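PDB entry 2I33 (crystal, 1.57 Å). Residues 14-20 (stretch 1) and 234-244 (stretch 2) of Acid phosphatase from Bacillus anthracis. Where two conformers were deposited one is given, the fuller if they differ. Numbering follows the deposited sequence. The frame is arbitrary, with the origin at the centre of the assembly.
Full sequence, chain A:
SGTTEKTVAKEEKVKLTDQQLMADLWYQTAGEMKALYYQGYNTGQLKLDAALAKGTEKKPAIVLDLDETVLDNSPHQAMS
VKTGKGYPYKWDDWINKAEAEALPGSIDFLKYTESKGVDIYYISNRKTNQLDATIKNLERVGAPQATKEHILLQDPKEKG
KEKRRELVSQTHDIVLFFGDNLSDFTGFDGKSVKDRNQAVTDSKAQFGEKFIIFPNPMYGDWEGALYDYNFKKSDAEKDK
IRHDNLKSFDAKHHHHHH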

ATOM      1  N   VAL A  14      20.671 -20.370  -2.151  1.00 41.36           N
ATOM      2  CA  VAL A  14      19.454 -19.498  -2.090  1.00 41.36           C
ATOM      3  C   VAL A  14      19.589 -18.281  -3.003  1.00 41.21           C
ATOM      4  O   VAL A  14      20.637 -17.624  -3.058  1.00 41.53           O
ATOM      5  CB  VAL A  14      19.106 -19.043  -0.631  1.00 41.48           C
ATOM      6  CG1 VAL A  14      19.309 -20.204   0.360  1.00 42.40           C
ATOM      7  CG2 VAL A  14      19.909 -17.795  -0.195  1.00 41.41           C
ATOM      8  N   LYS A  15      18.513 -17.987  -3.724  1.00 40.36           N
ATOM      9  CA  LYS A  15      18.442 -16.811  -4.574  1.00 39.68           C
ATOM     10  C   LYS A  15      17.476 -15.823  -3.933  1.00 38.50           C
ATOM     11  O   LYS A  15      16.256 -15.913  -4.138  1.00 39.24           O
ATOM     12  CB  LYS A  15      17.973 -17.207  -5.979  1.00 39.60           C
ATOM     13  N   LEU A  16      18.018 -14.875  -3.156  1.00 36.73           N
ATOM     14  CA  LEU A  16      17.217 -13.890  -2.460  1.00 35.83           C
ATOM     15  C   LEU A  16      16.306 -13.154  -3.414  1.00 33.60           C
ATOM     16  O   LEU A  16      15.186 -12.825  -3.060  1.00 34.29           O
ATOM     17  CB  LEU A  16      18.066 -12.824  -1.760  1.00 35.62           C
ATOM     18  CG  LEU A  16      18.883 -13.224  -0.539  1.00 37.29           C
ATOM     19  CD1 LEU A  16      19.582 -11.987  -0.002  1.00 37.52           C
ATOM     20  CD2 LEU A  16      17.992 -13.886   0.528  1.00 37.36           C
ATOM     21  N   THR A  17      16.789 -12.857  -4.615  1.00 31.78           N
ATOM     22  CA  THR A  17      16.005 -12.024  -5.529  1.00 29.59           C
ATOM     23  C   THR A  17      14.669 -12.659  -5.940  1.00 28.17           C
ATOM     24  O   THR A  17      13.711 -11.935  -6.233  1.00 28.09           O
ATOM     25  CB  THR A  17      16.774 -11.643  -6.803  1.00 29.88           C
ATOM     26  OG1 THR A  17      17.419 -12.799  -7.323  1.00 29.49           O
ATOM     27  CG2 THR A  17      17.790 -10.533  -6.500  1.00 31.36           C
ATOM     28  N   ASP A  18      14.592 -13.983  -5.897  1.00 27.08           N
ATOM     29  CA  ASP A  18      13.352 -14.659  -6.248  1.00 26.32           C
ATOM     30  C   ASP A  18      12.302 -14.348  -5.194  1.00 25.71           C
ATOM     31  O   ASP A  18      11.113 -14.299  -5.490  1.00 26.85           O
ATOM     32  CB  ASP A  18      13.533 -16.179  -6.339  1.00 26.69           C
ATOM     33  CG  ASP A  18      14.157 -16.635  -7.669  1.00 27.95           C
ATOM     34  OD1 ASP A  18      14.341 -15.785  -8.573  0.50 27.08           O
ATOM     35  OD2 ASP A  18      14.399 -17.856  -7.790  0.50 26.92           O
ATOM     36  N   GLN A  19      12.744 -14.135  -3.965  1.00 25.08           N
ATOM     37  CA  GLN A  19      11.804 -13.827  -2.880  1.00 25.53           C
ATOM     38  C   GLN A  19      11.081 -12.491  -3.028  1.00 26.50           C
ATOM     39  O   GLN A  19      10.063 -12.245  -2.344  1.00 25.79           O
ATOM     40  CB  GLN A  19      12.536 -13.919  -1.540  1.00 25.76           C
ATOM     41  CG  GLN A  19      13.044 -15.320  -1.264  1.00 26.21           C
ATOM     42  CD  GLN A  19      13.843 -15.408   0.006  1.00 27.92           C
ATOM     43  OE1 GLN A  19      13.919 -14.441   0.747  1.00 31.17           O
ATOM     44  NE2 GLN A  19      14.405 -16.581   0.291  1.00 28.96           N
ATOM     45  N   GLN A  20      11.590 -11.635  -3.924  1.00 26.71           N
ATOM     46  CA  GLN A  20      11.058 -10.290  -4.244  0.50 27.25           C
ATOM     47  C   GLN A  20       9.957 -10.332  -5.289  1.00 26.52           C
ATOM     48  O   GLN A  20       9.278  -9.320  -5.545  1.00 26.24           O
ATOM     49  CB  GLN A  20      12.133  -9.423  -4.927  0.50 27.59           C
ATOM     50  CG  GLN A  20      13.506  -9.368  -4.310  0.50 29.40           C
ATOM     51  CD  GLN A  20      14.468  -8.494  -5.121  0.50 29.04           C
ATOM     52  OE1 GLN A  20      14.106  -7.929  -6.176  0.50 32.52           O
ATOM     53  NE2 GLN A  20      15.702  -8.376  -4.636  0.50 30.47           N
TER
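Stretch 2, residues 234-244: SDAEKDKIRHD

A polar side chain that leaves the solvent must recover its hydrogen bonds from the protein, and a glutamine amide, with a donor and an acceptor on the same carbon, is well suited to do so by bridging two partners of opposite character. The contact between residues 14-20 and 234-244 of the acid phosphatase from Bacillus anthracis is a compact example, formed between residues that touch although they lie at least 219 positions apart in sequence.

Stretch 2 is helical from Asp-235 to Asp-244. Ser-234 occupies the N-cap position, where its OG accepts from the N of Glu-237 at 3.2 Å and so satisfies a first-turn amide that has no carbonyl of the helix behind it. From Lys-238 onward the backbone amides are paired in the usual i to i+4 pattern, as in Asp-239 N to Asp-235 O at 2.9 Å. Stretch 1 begins extended and then takes up helical torsions from Leu-16 to Gln-20 without the regular bonds; its turns close instead over three residues, with Gln-19 N 2.9 Å from Leu-16 O. The two chains advance in the same general sense: Val-14 lies nearest Ala-236 (CA to CA 7.0 Å), and Leu-16 nearest Asp-239 (CA to CA 6.8 Å), while the side chain of Gln-19 reaches Asp-239, Arg-242 and His-243.

Leu-16 supplies much of the apolar cover. Its CD1 lies 3.7 Å from Lys-238 CD and 3.4 Å from Asp-235 OD1, and its CD2 packs 3.9 Å from Asp-239 CB and over one face of the Arg-242 guanidinium. Val-14, at the exposed end, brings CG1 to 3.5 Å from Asp-239 OD2.

The polar centre is built around buried Gln-19. Its NE2 donates to Asp-239 OD1 at 2.8 Å, and its OE1 accepts from Arg-242 NH1, also at 2.8 Å, along a nearly straight path of 168°. The approach is at the edge of the guanidinium, where the N-H groups point, leaving a face free for Leu-16. Because the amide sits between a carboxylate and a guanidinium, its orientation is fixed by chemistry: oxygen toward the cation, nitrogen toward the anion. Arg-242 NH1 also makes a weak bond to Leu-16 O, 3.3 Å with an angle of 143°; that carbonyl already accepts from Gln-19 N. The remaining arginine nitrogens, NE and NH2, are satisfied elsewhere in the structure.

Neighbouring groups are settled within the helix. His-243 ND1 donates to Asp-239 O at 2.8 Å, a carbonyl that also receives His-243 N at 3.1 Å, and the imidazole edge faces Gln-19 NE2, with CE1 3.9 Å away. Farther from the contact, Lys-240 NZ and Asp-244 OD2 form a salt bridge of 3.2 Å.

At the other end a water does the bridging. It accepts from Leu-16 N at 3.1 Å and donates to Val-14 O at 3.3 Å and to Asp-235 OD2 at 2.5 Å, joining the loop backbone to the first turn of the helix.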

ATOM      1  N   SER A 234      25.531 -11.749   4.853  0.99 38.34           N
ATOM      2  CA  SER A 234      25.545 -12.674   3.725  0.99 38.75           C
ATOM      3  C   SER A 234      24.129 -12.972   3.263  0.99 38.92           C
ATOM      4  O   SER A 234      23.164 -12.772   4.007  0.99 38.95           O
ATOM      5  CB  SER A 234      26.229 -13.980   4.109  0.99 38.80           C
ATOM      6  OG  SER A 234      25.517 -14.630   5.149  0.99 40.03           O
ATOM      7  N   ASP A 235      24.008 -13.455   2.034  1.00 38.85           N
ATOM      8  CA  ASP A 235      22.713 -13.868   1.497  1.00 39.11           C
ATOM      9  C   ASP A 235      22.054 -14.932   2.377  1.00 38.26           C
ATOM     10  O   ASP A 235      20.844 -14.878   2.630  1.00 38.34           O
ATOM     11  CB  ASP A 235      22.865 -14.393   0.062  1.00 39.60           C
ATOM     12  CG  ASP A 235      22.992 -13.275  -0.978  1.00 42.24           C
ATOM     13  OD1 ASP A 235      22.962 -12.068  -0.633  1.00 44.00           O
ATOM     14  OD2 ASP A 235      23.119 -13.618  -2.173  1.00 46.75           O
ATOM     15  N   ALA A 236      22.847 -15.893   2.848  1.00 37.28           N
ATOM     16  CA  ALA A 236      22.324 -16.932   3.725  1.00 36.25           C
ATOM     17  C   ALA A 236      21.760 -16.350   5.027  1.00 35.56           C
ATOM     18  O   ALA A 236      20.723 -16.808   5.511  1.00 35.86           O
ATOM     19  CB  ALA A 236      23.409 -17.975   4.025  1.00 36.37           C
ATOM     20  N   GLU A 237      22.442 -15.347   5.587  1.00 34.17           N
ATOM     21  CA  GLU A 237      22.001 -14.718   6.829  1.00 33.56           C
ATOM     22  C   GLU A 237      20.674 -14.036   6.582  1.00 32.63           C
ATOM     23  O   GLU A 237      19.746 -14.194   7.364  1.00 32.46           O
ATOM     24  CB  GLU A 237      22.996 -13.668   7.327  1.00 33.71           C
ATOM     25  N   LYS A 238      20.596 -13.280   5.489  1.00 31.97           N
ATOM     26  CA  LYS A 238      19.365 -12.541   5.178  1.00 31.06           C
ATOM     27  C   LYS A 238      18.199 -13.499   5.007  1.00 30.34           C
ATOM     28  O   LYS A 238      17.091 -13.233   5.479  1.00 29.39           O
ATOM     29  CB  LYS A 238      19.510 -11.686   3.910  1.00 31.33           C
ATOM     30  CG  LYS A 238      20.457 -10.519   4.062  1.00 33.30           C
ATOM     31  CD  LYS A 238      20.604  -9.731   2.780  1.00 35.88           C
ATOM     32  CE  LYS A 238      21.720  -8.704   2.914  1.00 38.09           C
ATOM     33  NZ  LYS A 238      22.101  -8.093   1.607  1.00 40.01           N
ATOM     34  N   ASP A 239      18.465 -14.617   4.334  1.00 30.50           N
ATOM     35  CA  ASP A 239      17.439 -15.621   4.070  1.00 30.56           C
ATOM     36  C   ASP A 239      16.851 -16.165   5.380  1.00 29.99           C
ATOM     37  O   ASP A 239      15.634 -16.281   5.521  1.00 29.79           O
ATOM     38  CB  ASP A 239      18.026 -16.752   3.221  1.00 31.26           C
ATOM     39  CG  ASP A 239      17.008 -17.807   2.872  1.00 32.24           C
ATOM     40  OD1 ASP A 239      15.902 -17.441   2.443  1.00 36.89           O
ATOM     41  OD2 ASP A 239      17.317 -19.011   3.041  1.00 37.87           O
ATOM     42  N   LYS A 240      17.711 -16.479   6.343  1.00 29.16           N
ATOM     43  CA  LYS A 240      17.233 -16.970   7.630  1.00 28.52           C
ATOM     44  C   LYS A 240      16.417 -15.917   8.382  1.00 27.97           C
ATOM     45  O   LYS A 240      15.390 -16.232   8.995  1.00 27.80           O
ATOM     46  CB  LYS A 240      18.399 -17.422   8.500  1.00 28.33           C
ATOM     47  CG  LYS A 240      17.977 -17.899   9.874  1.00 29.63           C
ATOM     48  CD  LYS A 240      19.151 -18.465  10.642  1.00 31.20           C
ATOM     49  CE  LYS A 240      18.764 -18.840  12.074  1.00 32.70           C
ATOM     50  NZ  LYS A 240      17.577 -19.753  12.122  1.00 34.40           N
ATOM     51  N   ILE A 241      16.894 -14.678   8.354  1.00 27.00           N
ATOM     52  CA  ILE A 241      16.211 -13.577   9.015  1.00 26.51           C
ATOM     53  C   ILE A 241      14.846 -13.397   8.415  1.00 26.67           C
ATOM     54  O   ILE A 241      13.870 -13.206   9.130  1.00 25.83           O
ATOM     55  CB  ILE A 241      16.999 -12.264   8.894  1.00 26.44           C
ATOM     56  CG1 ILE A 241      18.292 -12.353   9.728  1.00 27.51           C
ATOM     57  CG2 ILE A 241      16.172 -11.086   9.346  1.00 27.63           C
ATOM     58  CD1 ILE A 241      19.239 -11.207   9.493  1.00 28.19           C
ATOM     59  N   ARG A 242      14.789 -13.412   7.090  1.00 26.03           N
ATOM     60  CA  ARG A 242      13.509 -13.220   6.417  1.00 26.41           C
ATOM     61  C   ARG A 242      12.540 -14.300   6.876  1.00 27.24           C
ATOM     62  O   ARG A 242      11.431 -14.004   7.269  1.00 27.79           O
ATOM     63  CB  ARG A 242      13.688 -13.265   4.907  1.00 26.95           C
ATOM     64  CG  ARG A 242      14.429 -12.084   4.350  1.00 26.37           C
ATOM     65  CD  ARG A 242      14.703 -12.290   2.869  1.00 27.62           C
ATOM     66  NE  ARG A 242      15.227 -11.081   2.241  1.00 26.43           N
ATOM     67  CZ  ARG A 242      15.290 -10.899   0.921  1.00 28.90           C
ATOM     68  NH1 ARG A 242      14.872 -11.840   0.080  1.00 29.28           N
ATOM     69  NH2 ARG A 242      15.786  -9.770   0.439  1.00 29.83           N
ATOM     70  N   HIS A 243      12.979 -15.552   6.853  1.00 27.67           N
ATOM     71  CA  HIS A 243      12.108 -16.643   7.300  1.00 28.56           C
ATOM     72  C   HIS A 243      11.723 -16.556   8.777  1.00 28.43           C
ATOM     73  O   HIS A 243      10.568 -16.790   9.152  1.00 28.72           O
ATOM     74  CB  HIS A 243      12.760 -17.984   7.014  1.00 28.65           C
ATOM     75  CG  HIS A 243      12.654 -18.400   5.586  1.00 30.78           C
ATOM     76  ND1 HIS A 243      13.525 -17.955   4.618  1.00 32.09           N
ATOM     77  CD2 HIS A 243      11.767 -19.206   4.958  1.00 33.17           C
ATOM     78  CE1 HIS A 243      13.196 -18.493   3.456  1.00 33.14           C
ATOM     79  NE2 HIS A 243      12.134 -19.256   3.636  1.00 34.53           N
ATOM     80  N   ASP A 244      12.696 -16.226   9.613  1.00 28.43           N
ATOM     81  CA  ASP A 244      12.481 -16.151  11.056  1.00 27.99           C
ATOM     82  C   ASP A 244      11.535 -15.040  11.483  1.00 27.76           C
ATOM     83  O   ASP A 244      10.995 -15.078  12.593  1.00 27.34           O
ATOM     84  CB  ASP A 244      13.812 -15.954  11.771  1.00 28.20           C
ATOM     85  CG  ASP A 244      14.656 -17.214  11.793  1.00 30.02           C
ATOM     86  OD1 ASP A 244      14.187 -18.288  11.345  1.00 32.53           O
ATOM     87  OD2 ASP A 244      15.803 -17.126  12.262  1.00 33.21           O
TER
HETATM   88  O   HOH W   1      21.097 -14.370  -3.341  1.00 32.49           O